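Side-chain contact in polyhedrin (Antheraea mylitta cypovirus 4, PDB 5A9C), which probably builds the crystalline matrix of the polyhedra that embed cypovirus particles, here as a mutant lacking the base domain: residues V138-D141 against E142-V146. Residues are numbered along the deposited sequence; the frame is centred on the assembly and turned at random.
Sequences VPLD and EHNTV
Asp141 and Asn144 bond to each other twice across the mouth of a tight turn. Asn144 N donates to Asp141 O at 3.1 Å, closing a type II beta turn with Glu142 and His143 at its apex. Going the other way, Asp141 N reaches Asn144 OD1 at 3.1 Å; this bond is almost straight (174°) and falls on a lone pair of the side-chain carbonyl, in its plane. That fixes the rotation of the amide, whose ND2 end is held in turn by Thr100 O. The carboxylate of Asp141 lies 7° from coplanar with the amide, its OD1 only 2.9 Å from Asn144 OD1. This pairing of two acceptors is probably unfavourable and might favour a proton on the carboxylate; the amide's other bonds argue against its being turned over.

The apolar packing lies on the inner side. Leu140 turns CG anti to its carbonyl carbon (chi1 -73°), which helps bring CD1 against Asn144 CB at 3.7 Å, with Val146 CG2 a looser 4.2 Å away. The apex is looser: exposed Glu142 extends outward, its CG 3.2 Å above the His143 ring plane near the rim, while that ring also meets Trp68.

The turn carries the chain from strand 133-139 of the six-stranded sheet to strand 145-151, central in the three-stranded one; between the sheets, Leu140 touches Val82 of strand 81-87 and Ala99 of strand 96-100.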
ATOM      1  N   VAL A 138      11.990 -19.435   9.942  1.00 15.21           N
ATOM      2  CA  VAL A 138      12.117 -18.461  11.016  1.00 13.65           C
ATOM      3  C   VAL A 138      11.130 -18.792  12.123  1.00 11.24           C
ATOM      4  O   VAL A 138       9.926 -18.638  11.947  1.00 17.95           O
ATOM      5  CB  VAL A 138      11.831 -17.036  10.506  1.00 23.12           C
ATOM      6  CG1 VAL A 138      12.066 -16.012  11.614  1.00 16.83           C
ATOM      7  CG2 VAL A 138      12.692 -16.725   9.289  1.00 16.69           C
ATOM      8  N   PRO A 139      11.636 -19.266  13.270  1.00 16.93           N
ATOM      9  CA  PRO A 139      10.734 -19.539  14.393  1.00 16.09           C
ATOM     10  C   PRO A 139      10.132 -18.247  14.942  1.00 21.44           C
ATOM     11  O   PRO A 139      10.807 -17.217  14.986  1.00 14.25           O
ATOM     12  CB  PRO A 139      11.648 -20.207  15.427  1.00 25.56           C
ATOM     13  CG  PRO A 139      13.029 -19.793  15.052  1.00 24.57           C
ATOM     14  CD  PRO A 139      13.027 -19.648  13.561  1.00 19.77           C
ATOM     15  N   LEU A 140       8.866 -18.304  15.341  1.00 16.21           N
ATOM     16  CA  LEU A 140       8.185 -17.142  15.900  1.00 19.28           C
ATOM     17  C   LEU A 140       7.610 -17.465  17.274  1.00 24.96           C
ATOM     18  O   LEU A 140       7.272 -18.613  17.559  1.00 25.23           O
ATOM     19  CB  LEU A 140       7.049 -16.673  14.980  1.00 17.42           C
ATOM     20  CG  LEU A 140       7.330 -15.956  13.652  1.00 24.16           C
ATOM     21  CD1 LEU A 140       8.369 -14.855  13.809  1.00 19.97           C
ATOM     22  CD2 LEU A 140       7.749 -16.919  12.576  1.00 37.42           C
ATOM     23  N   ASP A 141       7.511 -16.454  18.129  1.00 24.34           N
ATOM     24  CA  ASP A 141       6.761 -16.600  19.371  1.00 31.88           C
ATOM     25  C   ASP A 141       5.590 -15.625  19.355  1.00 24.97           C
ATOM     26  O   ASP A 141       5.478 -14.803  18.447  1.00 26.86           O
ATOM     27  CB  ASP A 141       7.648 -16.412  20.608  1.00 55.83           C
ATOM     28  CG  ASP A 141       8.326 -15.059  20.648  1.00 43.76           C
ATOM     29  OD1 ASP A 141       7.688 -14.055  20.270  1.00 73.72           O
ATOM     30  OD2 ASP A 141       9.503 -15.001  21.067  1.00 66.65           O
ATOM     31  N   GLU A 142       4.718 -15.722  20.350  1.00 22.30           N
ATOM     32  CA  GLU A 142       3.459 -14.988  20.329  1.00 26.08           C
ATOM     33  C   GLU A 142       3.643 -13.492  20.085  1.00 29.08           C
ATOM     34  O   GLU A 142       4.515 -12.853  20.676  1.00 28.71           O
ATOM     35  CB  GLU A 142       2.670 -15.227  21.621  1.00 25.01           C
ATOM     36  CG  GLU A 142       1.250 -14.686  21.581  1.00 71.20           C
ATOM     37  CD  GLU A 142       0.448 -15.054  22.814  1.00 78.28           C
ATOM     38  OE1 GLU A 142       0.997 -15.736  23.705  1.00 69.87           O
ATOM     39  OE2 GLU A 142      -0.736 -14.661  22.890  1.00 77.31           O
ATOM     40  N   HIS A 143       2.816 -12.955  19.193  1.00 37.20           N
ATOM     41  CA  HIS A 143       2.776 -11.523  18.903  1.00 40.56           C
ATOM     42  C   HIS A 143       3.933 -11.003  18.050  1.00 33.71           C
ATOM     43  O   HIS A 143       3.939  -9.833  17.660  1.00 30.69           O
ATOM     44  CB  HIS A 143       2.633 -10.708  20.191  1.00 41.23           C
ATOM     45  CG  HIS A 143       1.327 -10.915  20.890  1.00 62.15           C
ATOM     46  ND1 HIS A 143       0.339 -11.738  20.389  1.00 70.81           N
ATOM     47  CD2 HIS A 143       0.841 -10.409  22.047  1.00 70.99           C
ATOM     48  CE1 HIS A 143      -0.696 -11.729  21.209  1.00 69.40           C
ATOM     49  NE2 HIS A 143      -0.417 -10.931  22.224  1.00 71.07           N
ATOM     50  N   ASN A 144       4.910 -11.859  17.762  1.00 24.20           N
ATOM     51  CA  ASN A 144       5.926 -11.515  16.773  1.00 28.25           C
ATOM     52  C   ASN A 144       5.246 -11.042  15.493  1.00 22.24           C
ATOM     53  O   ASN A 144       4.137 -11.471  15.180  1.00 24.42           O
ATOM     54  CB  ASN A 144       6.811 -12.724  16.450  1.00 28.94           C
ATOM     55  CG  ASN A 144       8.167 -12.665  17.129  1.00 30.94           C
ATOM     56  OD1 ASN A 144       8.696 -13.686  17.570  1.00 28.35           O
ATOM     57  ND2 ASN A 144       8.741 -11.473  17.210  1.00 25.96           N
ATOM     58  N   THR A 145       5.900 -10.147  14.762  1.00 18.37           N
ATOM     59  CA  THR A 145       5.452  -9.797  13.420  1.00 16.28           C
ATOM     60  C   THR A 145       6.560 -10.121  12.429  1.00 23.79           C
ATOM     61  O   THR A 145       7.691 -10.383  12.828  1.00 19.46           O
ATOM     62  CB  THR A 145       5.043  -8.314  13.302  1.00 19.08           C
ATOM     63  OG1 THR A 145       6.040  -7.487  13.914  1.00 21.72           O
ATOM     64  CG2 THR A 145       3.698  -8.074  13.979  1.00 19.29           C
ATOM     65  N   VAL A 146       6.233 -10.113  11.141  1.00 17.99           N
ATOM     66  CA  VAL A 146       7.199 -10.487  10.117  1.00 17.34           C
ATOM     67  C   VAL A 146       7.396  -9.394   9.070  1.00 15.10           C
ATOM     68  O   VAL A 146       6.434  -8.825   8.556  1.00 19.47           O
ATOM     69  CB  VAL A 146       6.786 -11.794   9.409  1.00 18.74           C
ATOM     70  CG1 VAL A 146       7.752 -12.111   8.280  1.00 18.54           C
ATOM     71  CG2 VAL A 146       6.714 -12.945  10.410  1.00 19.69           C
TER